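Local coordinates for protein Pcdhgb2 (Mus musculus, PDB 5SZR), which is potentially a calcium-dependent cell-adhesion protein that may help establish and maintain specific neuronal connections, here represented by extracellular cadherin domains 3 to 6, at residues L70-V82 / C94-C106. Numbering follows the deposited sequence.
Sequences LDFETAKSYTLNV and CSIQVKILDENDC. With CA (calcium ion), chain K; CA (calcium ion), chain J; CA (calcium ion), chain L.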
ATOM      1  N   LEU A  70     -38.812 -29.480 -35.015  1.00 62.26           N
ATOM      2  CA  LEU A  70     -39.648 -29.517 -33.829  1.00 61.32           C
ATOM      3  C   LEU A  70     -39.025 -28.665 -32.724  1.00 65.50           C
ATOM      4  O   LEU A  70     -37.902 -28.160 -32.844  1.00 67.82           O
ATOM      5  CB  LEU A  70     -39.855 -30.960 -33.367  1.00 58.69           C
ATOM      6  CG  LEU A  70     -40.457 -31.904 -34.421  1.00 56.81           C
ATOM      7  CD1 LEU A  70     -40.703 -33.306 -33.866  1.00 52.49           C
ATOM      8  CD2 LEU A  70     -41.743 -31.326 -34.991  1.00 56.05           C
ATOM      9  N   ASP A  71     -39.782 -28.492 -31.639  1.00 65.61           N
ATOM     10  CA  ASP A  71     -39.317 -27.743 -30.478  1.00 67.98           C
ATOM     11  C   ASP A  71     -40.256 -28.004 -29.304  1.00 66.23           C
ATOM     12  O   ASP A  71     -41.373 -27.479 -29.266  1.00 64.17           O
ATOM     13  CB  ASP A  71     -39.232 -26.244 -30.781  1.00 69.07           C
ATOM     14  CG  ASP A  71     -38.770 -25.422 -29.590  1.00 75.27           C
ATOM     15  OD1 ASP A  71     -38.169 -25.984 -28.656  1.00 75.51           O
ATOM     16  OD2 ASP A  71     -39.003 -24.193 -29.599  1.00 80.00           O
ATOM     17  N   PHE A  72     -39.807 -28.826 -28.350  1.00 66.57           N
ATOM     18  CA  PHE A  72     -40.629 -29.168 -27.191  1.00 65.78           C
ATOM     19  C   PHE A  72     -41.028 -27.930 -26.400  1.00 69.75           C
ATOM     20  O   PHE A  72     -42.113 -27.890 -25.812  1.00 70.11           O
ATOM     21  CB  PHE A  72     -39.872 -30.154 -26.305  1.00 67.16           C
ATOM     22  CG  PHE A  72     -40.606 -30.540 -25.050  1.00 69.72           C
ATOM     23  CD1 PHE A  72     -41.489 -31.607 -25.051  1.00 67.38           C
ATOM     24  CD2 PHE A  72     -40.392 -29.854 -23.861  1.00 75.23           C
ATOM     25  CE1 PHE A  72     -42.156 -31.972 -23.898  1.00 67.65           C
ATOM     26  CE2 PHE A  72     -41.060 -30.215 -22.706  1.00 75.65           C
ATOM     27  CZ  PHE A  72     -41.942 -31.278 -22.723  1.00 70.29           C
ATOM     28  N   GLU A  73     -40.168 -26.913 -26.374  1.00 73.23           N
ATOM     29  CA  GLU A  73     -40.473 -25.705 -25.623  1.00 78.45           C
ATOM     30  C   GLU A  73     -41.602 -24.903 -26.263  1.00 79.28           C
ATOM     31  O   GLU A  73     -42.231 -24.090 -25.576  1.00 84.63           O
ATOM     32  CB  GLU A  73     -39.210 -24.843 -25.485  1.00 82.76           C
ATOM     33  CG  GLU A  73     -38.215 -25.327 -24.418  1.00 84.76           C
ATOM     34  CD  GLU A  73     -37.683 -26.738 -24.669  1.00 82.81           C
ATOM     35  OE1 GLU A  73     -37.265 -27.034 -25.808  1.00 76.26           O
ATOM     36  OE2 GLU A  73     -37.683 -27.553 -23.721  1.00 82.78           O
ATOM     37  N   THR A  74     -41.873 -25.115 -27.551  1.00 73.52           N
ATOM     38  CA  THR A  74     -42.950 -24.436 -28.262  1.00 72.93           C
ATOM     39  C   THR A  74     -44.231 -25.264 -28.324  1.00 68.29           C
ATOM     40  O   THR A  74     -45.327 -24.722 -28.144  1.00 66.06           O
ATOM     41  CB  THR A  74     -42.505 -24.092 -29.689  1.00 74.51           C
ATOM     42  OG1 THR A  74     -41.308 -23.312 -29.645  1.00 80.79           O
ATOM     43  CG2 THR A  74     -43.585 -23.300 -30.412  1.00 74.61           C
ATOM     44  N   ALA A  75     -44.120 -26.567 -28.571  1.00 61.08           N
ATOM     45  CA  ALA A  75     -45.293 -27.431 -28.619  1.00 69.76           C
ATOM     46  C   ALA A  75     -44.904 -28.815 -28.130  1.00 67.08           C
ATOM     47  O   ALA A  75     -43.965 -29.420 -28.658  1.00 66.10           O
ATOM     48  CB  ALA A  75     -45.872 -27.501 -30.035  1.00 55.79           C
ATOM     49  N   LYS A  76     -45.626 -29.311 -27.126  1.00 66.21           N
ATOM     50  CA  LYS A  76     -45.363 -30.629 -26.567  1.00 64.23           C
ATOM     51  C   LYS A  76     -46.141 -31.748 -27.252  1.00 63.76           C
ATOM     52  O   LYS A  76     -45.812 -32.922 -27.042  1.00 62.88           O
ATOM     53  CB  LYS A  76     -45.681 -30.640 -25.069  1.00 63.56           C
ATOM     54  CG  LYS A  76     -44.846 -29.675 -24.258  1.00 67.42           C
ATOM     55  CD  LYS A  76     -45.209 -29.742 -22.786  1.00 69.85           C
ATOM     56  CE  LYS A  76     -44.578 -28.609 -22.013  1.00 74.50           C
ATOM     57  NZ  LYS A  76     -45.193 -28.470 -20.665  1.00 77.89           N
ATOM     58  N   SER A  77     -47.151 -31.428 -28.059  1.00 64.68           N
ATOM     59  CA  SER A  77     -47.964 -32.472 -28.670  1.00 66.24           C
ATOM     60  C   SER A  77     -48.697 -31.915 -29.881  1.00 64.78           C
ATOM     61  O   SER A  77     -48.946 -30.711 -29.984  1.00 67.73           O
ATOM     62  CB  SER A  77     -48.964 -33.065 -27.670  1.00 66.11           C
ATOM     63  OG  SER A  77     -49.893 -32.088 -27.239  1.00 69.76           O
ATOM     64  N   TYR A  78     -49.044 -32.818 -30.796  1.00 62.23           N
ATOM     65  CA  TYR A  78     -49.809 -32.490 -31.990  1.00 61.59           C
ATOM     66  C   TYR A  78     -50.928 -33.504 -32.179  1.00 61.07           C
ATOM     67  O   TYR A  78     -50.734 -34.707 -31.971  1.00 60.10           O
ATOM     68  CB  TYR A  78     -48.929 -32.472 -33.245  1.00 59.67           C
ATOM     69  CG  TYR A  78     -47.824 -31.438 -33.231  1.00 57.60           C
ATOM     70  CD1 TYR A  78     -48.051 -30.145 -33.678  1.00 59.69           C
ATOM     71  CD2 TYR A  78     -46.546 -31.766 -32.794  1.00 54.86           C
ATOM     72  CE1 TYR A  78     -47.034 -29.195 -33.671  1.00 63.03           C
ATOM     73  CE2 TYR A  78     -45.528 -30.834 -32.788  1.00 58.34           C
ATOM     74  CZ  TYR A  78     -45.778 -29.550 -33.225  1.00 60.69           C
ATOM     75  OH  TYR A  78     -44.767 -28.622 -33.224  1.00 60.25           O
ATOM     76  N   THR A  79     -52.095 -33.010 -32.586  1.00 60.27           N
ATOM     77  CA  THR A  79     -53.258 -33.835 -32.883  1.00 56.32           C
ATOM     78  C   THR A  79     -53.503 -33.800 -34.386  1.00 57.09           C
ATOM     79  O   THR A  79     -53.775 -32.735 -34.951  1.00 57.07           O
ATOM     80  CB  THR A  79     -54.490 -33.348 -32.121  1.00 55.20           C
ATOM     81  OG1 THR A  79     -54.364 -33.690 -30.736  1.00 54.13           O
ATOM     82  CG2 THR A  79     -55.751 -33.987 -32.675  1.00 55.65           C
ATOM     83  N   LEU A  80     -53.402 -34.960 -35.026  1.00 56.54           N
ATOM     84  CA  LEU A  80     -53.538 -35.086 -36.471  1.00 57.97           C
ATOM     85  C   LEU A  80     -54.787 -35.901 -36.784  1.00 61.46           C
ATOM     86  O   LEU A  80     -54.893 -37.063 -36.377  1.00 63.11           O
ATOM     87  CB  LEU A  80     -52.299 -35.742 -37.085  1.00 56.70           C
ATOM     88  CG  LEU A  80     -51.049 -34.889 -37.327  1.00 57.35           C
ATOM     89  CD1 LEU A  80     -50.411 -34.425 -36.024  1.00 56.01           C
ATOM     90  CD2 LEU A  80     -50.036 -35.653 -38.179  1.00 56.26           C
ATOM     91  N   ASN A  81     -55.728 -35.291 -37.495  1.00 62.40           N
ATOM     92  CA  ASN A  81     -56.916 -35.980 -37.982  1.00 64.02           C
ATOM     93  C   ASN A  81     -56.771 -36.158 -39.485  1.00 66.26           C
ATOM     94  O   ASN A  81     -56.561 -35.179 -40.210  1.00 66.47           O
ATOM     95  CB  ASN A  81     -58.183 -35.195 -37.646  1.00 64.08           C
ATOM     96  CG  ASN A  81     -58.296 -34.879 -36.170  1.00 64.06           C
ATOM     97  OD1 ASN A  81     -58.135 -35.753 -35.319  1.00 62.73           O
ATOM     98  ND2 ASN A  81     -58.567 -33.616 -35.857  1.00 66.44           N
ATOM     99  N   VAL A  82     -56.871 -37.402 -39.947  1.00 66.78           N
ATOM    100  CA  VAL A  82     -56.711 -37.739 -41.357  1.00 67.79           C
ATOM    101  C   VAL A  82     -58.037 -38.260 -41.890  1.00 72.10           C
ATOM    102  O   VAL A  82     -58.717 -39.058 -41.234  1.00 73.25           O
ATOM    103  CB  VAL A  82     -55.585 -38.769 -41.571  1.00 65.32           C
ATOM    104  CG1 VAL A  82     -55.533 -39.214 -43.023  1.00 67.37           C
ATOM    105  CG2 VAL A  82     -54.244 -38.177 -41.154  1.00 64.24           C
ATOM    106  N   CYS A  94     -59.386 -41.070 -39.052  1.00 64.86           N
ATOM    107  CA  CYS A  94     -58.624 -41.570 -37.919  1.00 62.78           C
ATOM    108  C   CYS A  94     -57.784 -40.428 -37.365  1.00 58.96           C
ATOM    109  O   CYS A  94     -57.546 -39.424 -38.043  1.00 59.56           O
ATOM    110  CB  CYS A  94     -57.733 -42.755 -38.303  1.00 63.91           C
ATOM    111  SG  CYS A  94     -56.222 -42.293 -39.169  1.00 63.72           S
ATOM    112  N   SER A  95     -57.338 -40.587 -36.122  1.00 55.01           N
ATOM    113  CA  SER A  95     -56.550 -39.567 -35.447  1.00 55.46           C
ATOM    114  C   SER A  95     -55.201 -40.130 -35.025  1.00 57.29           C
ATOM    115  O   SER A  95     -55.070 -41.320 -34.718  1.00 59.13           O
ATOM    116  CB  SER A  95     -57.282 -39.005 -34.222  1.00 52.01           C
ATOM    117  OG  SER A  95     -58.332 -38.140 -34.613  1.00 52.70           O
ATOM    118  N   ILE A  96     -54.197 -39.258 -35.020  1.00 53.80           N
ATOM    119  CA  ILE A  96     -52.830 -39.615 -34.663  1.00 54.17           C
ATOM    120  C   ILE A  96     -52.342 -38.583 -33.659  1.00 54.60           C
ATOM    121  O   ILE A  96     -52.121 -37.420 -34.018  1.00 55.44           O
ATOM    122  CB  ILE A  96     -51.909 -39.665 -35.885  1.00 55.39           C
ATOM    123  CG1 ILE A  96     -52.430 -40.696 -36.884  1.00 59.34           C
ATOM    124  CG2 ILE A  96     -50.481 -39.990 -35.464  1.00 53.46           C
ATOM    125  CD1 ILE A  96     -52.042 -40.407 -38.292  1.00 61.35           C
ATOM    126  N   GLN A  97     -52.180 -38.998 -32.408  1.00 53.65           N
ATOM    127  CA  GLN A  97     -51.737 -38.106 -31.343  1.00 55.15           C
ATOM    128  C   GLN A  97     -50.221 -38.209 -31.232  1.00 56.42           C
ATOM    129  O   GLN A  97     -49.689 -39.253 -30.836  1.00 57.81           O
ATOM    130  CB  GLN A  97     -52.425 -38.458 -30.031  1.00 54.94           C
ATOM    131  CG  GLN A  97     -53.910 -38.178 -30.069  1.00 58.31           C
ATOM    132  CD  GLN A  97     -54.596 -38.480 -28.764  1.00 63.02           C
ATOM    133  OE1 GLN A  97     -54.214 -37.963 -27.712  1.00 68.66           O
ATOM    134  NE2 GLN A  97     -55.618 -39.322 -28.820  1.00 61.81           N
ATOM    135  N   VAL A  98     -49.532 -37.131 -31.594  1.00 53.98           N
ATOM    136  CA  VAL A  98     -48.077 -37.103 -31.663  1.00 54.04           C
ATOM    137  C   VAL A  98     -47.551 -36.458 -30.392  1.00 57.17           C
ATOM    138  O   VAL A  98     -47.818 -35.279 -30.121  1.00 57.99           O
ATOM    139  CB  VAL A  98     -47.588 -36.349 -32.908  1.00 53.69           C
ATOM    140  CG1 VAL A  98     -46.070 -36.278 -32.919  1.00 54.04           C
ATOM    141  CG2 VAL A  98     -48.103 -37.025 -34.173  1.00 51.87           C
ATOM    142  N   LYS A  99     -46.807 -37.232 -29.611  1.00 57.50           N
ATOM    143  CA  LYS A  99     -46.201 -36.759 -28.376  1.00 59.24           C
ATOM    144  C   LYS A  99     -44.752 -36.375 -28.651  1.00 58.76           C
ATOM    145  O   LYS A  99     -44.029 -37.107 -29.334  1.00 55.40           O
ATOM    146  CB  LYS A  99     -46.285 -37.836 -27.296  1.00 61.77           C
ATOM    147  CG  LYS A  99     -45.501 -37.529 -26.043  1.00 68.31           C
ATOM    148  CD  LYS A  99     -45.655 -38.646 -25.021  1.00 71.65           C
ATOM    149  CE  LYS A  99     -44.786 -38.390 -23.799  1.00 75.78           C
ATOM    150  NZ  LYS A  99     -44.907 -39.469 -22.781  1.00 77.25           N
ATOM    151  N   ILE A 100     -44.340 -35.218 -28.145  1.00 61.51           N
ATOM    152  CA  ILE A 100     -42.980 -34.727 -28.329  1.00 60.47           C
ATOM    153  C   ILE A 100     -42.200 -34.984 -27.051  1.00 62.83           C
ATOM    154  O   ILE A 100     -42.730 -34.831 -25.941  1.00 63.82           O
ATOM    155  CB  ILE A 100     -42.973 -33.232 -28.702  1.00 62.44           C
ATOM    156  CG1 ILE A 100     -43.888 -32.983 -29.900  1.00 60.63           C
ATOM    157  CG2 ILE A 100     -41.553 -32.754 -29.006  1.00 64.09           C
ATOM    158  CD1 ILE A 100     -43.540 -33.809 -31.123  1.00 60.04           C
ATOM    159  N   LEU A 101     -40.945 -35.395 -27.201  1.00 65.74           N
ATOM    160  CA  LEU A 101     -40.073 -35.678 -26.071  1.00 68.41           C
ATOM    161  C   LEU A 101     -39.085 -34.538 -25.870  1.00 72.09           C
ATOM    162  O   LEU A 101     -38.523 -34.009 -26.833  1.00 73.01           O
ATOM    163  CB  LEU A 101     -39.324 -36.996 -26.277  1.00 68.01           C
ATOM    164  CG  LEU A 101     -40.231 -38.227 -26.260  1.00 65.49           C
ATOM    165  CD1 LEU A 101     -39.436 -39.491 -26.534  1.00 67.33           C
ATOM    166  CD2 LEU A 101     -40.962 -38.318 -24.930  1.00 65.26           C
ATOM    167  N   ASP A 102     -38.880 -34.165 -24.612  1.00 74.37           N
ATOM    168  CA  ASP A 102     -37.987 -33.067 -24.279  1.00 76.18           C
ATOM    169  C   ASP A 102     -36.534 -33.519 -24.353  1.00 78.44           C
ATOM    170  O   ASP A 102     -36.158 -34.527 -23.749  1.00 80.45           O
ATOM    171  CB  ASP A 102     -38.302 -32.537 -22.881  1.00 77.89           C
ATOM    172  CG  ASP A 102     -37.223 -31.610 -22.351  1.00 81.35           C
ATOM    173  OD1 ASP A 102     -36.754 -30.739 -23.113  1.00 75.33           O
ATOM    174  OD2 ASP A 102     -36.840 -31.764 -21.171  1.00 77.66           O
ATOM    175  N   GLU A 103     -35.723 -32.767 -25.093  1.00 77.84           N
ATOM    176  CA  GLU A 103     -34.280 -32.933 -25.117  1.00 78.32           C
ATOM    177  C   GLU A 103     -33.621 -31.739 -24.441  1.00 82.64           C
ATOM    178  O   GLU A 103     -34.197 -30.651 -24.349  1.00 82.30           O
ATOM    179  CB  GLU A 103     -33.750 -33.069 -26.549  1.00 78.73           C
ATOM    180  CG  GLU A 103     -34.356 -34.219 -27.347  1.00 77.97           C
ATOM    181  CD  GLU A 103     -33.913 -35.581 -26.845  1.00 78.27           C
ATOM    182  OE1 GLU A 103     -34.761 -36.500 -26.779  1.00 70.94           O
ATOM    183  OE2 GLU A 103     -32.714 -35.728 -26.515  1.00 83.66           O
ATOM    184  N   ASN A 104     -32.397 -31.957 -23.971  1.00 82.51           N
ATOM    185  CA  ASN A 104     -31.614 -30.919 -23.306  1.00 81.30           C
ATOM    186  C   ASN A 104     -30.970 -30.051 -24.380  1.00 80.04           C
ATOM    187  O   ASN A 104     -29.839 -30.288 -24.806  1.00 83.40           O
ATOM    188  CB  ASN A 104     -30.575 -31.546 -22.387  1.00 84.05           C
ATOM    189  CG  ASN A 104     -29.886 -30.531 -21.503  1.00 84.84           C
ATOM    190  OD1 ASN A 104     -30.298 -29.375 -21.420  1.00 84.35           O
ATOM    191  ND2 ASN A 104     -28.831 -30.965 -20.824  1.00 86.78           N
ATOM    192  N   ASP A 105     -31.703 -29.030 -24.833  1.00 75.65           N
ATOM    193  CA  ASP A 105     -31.186 -28.118 -25.845  1.00 76.04           C
ATOM    194  C   ASP A 105     -31.270 -26.653 -25.425  1.00 74.00           C
ATOM    195  O   ASP A 105     -31.072 -25.772 -26.268  1.00 73.35           O
ATOM    196  CB  ASP A 105     -31.904 -28.326 -27.185  1.00 76.67           C
ATOM    197  CG  ASP A 105     -33.406 -28.106 -27.097  1.00 77.65           C
ATOM    198  OD1 ASP A 105     -33.953 -28.100 -25.976  1.00 73.77           O
ATOM    199  OD2 ASP A 105     -34.044 -27.950 -28.158  1.00 75.59           O
ATOM    200  N   CYS A 106     -31.544 -26.368 -24.152  1.00 71.64           N
ATOM    201  CA  CYS A 106     -31.599 -25.002 -23.641  1.00 70.92           C
ATOM    202  C   CYS A 106     -30.549 -24.841 -22.551  1.00 72.60           C
ATOM    203  O   CYS A 106     -30.564 -25.575 -21.557  1.00 72.11           O
ATOM    204  CB  CYS A 106     -32.992 -24.662 -23.104  1.00 70.49           C
ATOM    205  SG  CYS A 106     -34.253 -24.465 -24.392  1.00 73.58           S
TER
HETATM  206 CA    CA K 708     -35.841 -28.838 -24.690  1.00 62.89          CA
HETATM  207 CA    CA J 707     -36.166 -26.970 -27.895  1.00 61.99          CA
HETATM  208 CA    CA L 709     -31.097 -27.430 -20.041  1.00 63.32          CA
HETATM  209  O   HOH W   1     -35.311 -24.374 -27.662  1.00 51.15           O
HETATM  210  O   HOH W   2     -35.558 -26.843 -30.131  1.00 45.10           O
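Phe72 lays one face of its ring against Asp102, whose CB sits 3.5 Å from the ring centroid and only 11° off the normal, a CH-pi contact. CG of Lys76 covers the other face, nearer the rim, and the carbonyl O of Ile100 lies at the edge. Phe72 has CG anti to the backbone N (chi1 178°), which swings the ring across to the chain at Asp102. An alanine here removes the ring and would probably open a gap between Asp102 CB and Lys76 CG, leaving the CH-pi contact without its partner.

Beside the ring, Glu73 bends at chi2 (60°) and grips one calcium ion with both carboxylate oxygens, OE2 at 2.5 Å; its OE1 also binds a second calcium, 2.4 Å away. Asp102 OD1 joins the first ion, and Asp105 spans the pair, OD1 on the first and OD2 on the second. Asp71 OD1 binds the second ion and accepts from Glu73 N, which comes from above the carboxylate plane, forming an Asx turn. Asn104 OD1 and Cys106 O reach a third calcium. Glu16 adds to the first two sites, and Asp138 to the first and third; together they mark the calcium-bound linker between successive cadherin domains.

Away from the metals, Ile100 pushes CD1 to the edge of the Tyr78 ring, 3.9 Å from CE2, and also meets Leu70. Leu80 CD1 rests on Val98 CG2 at 3.9 Å. Backbone bonds tie 77-82 and 94-101 into an antiparallel hairpin. Strand 9-15 flanks it beside 91-101 and strand 41-44 beside 77-85, while helix 49-54 and strand 63-66 pack on the Leu80 face.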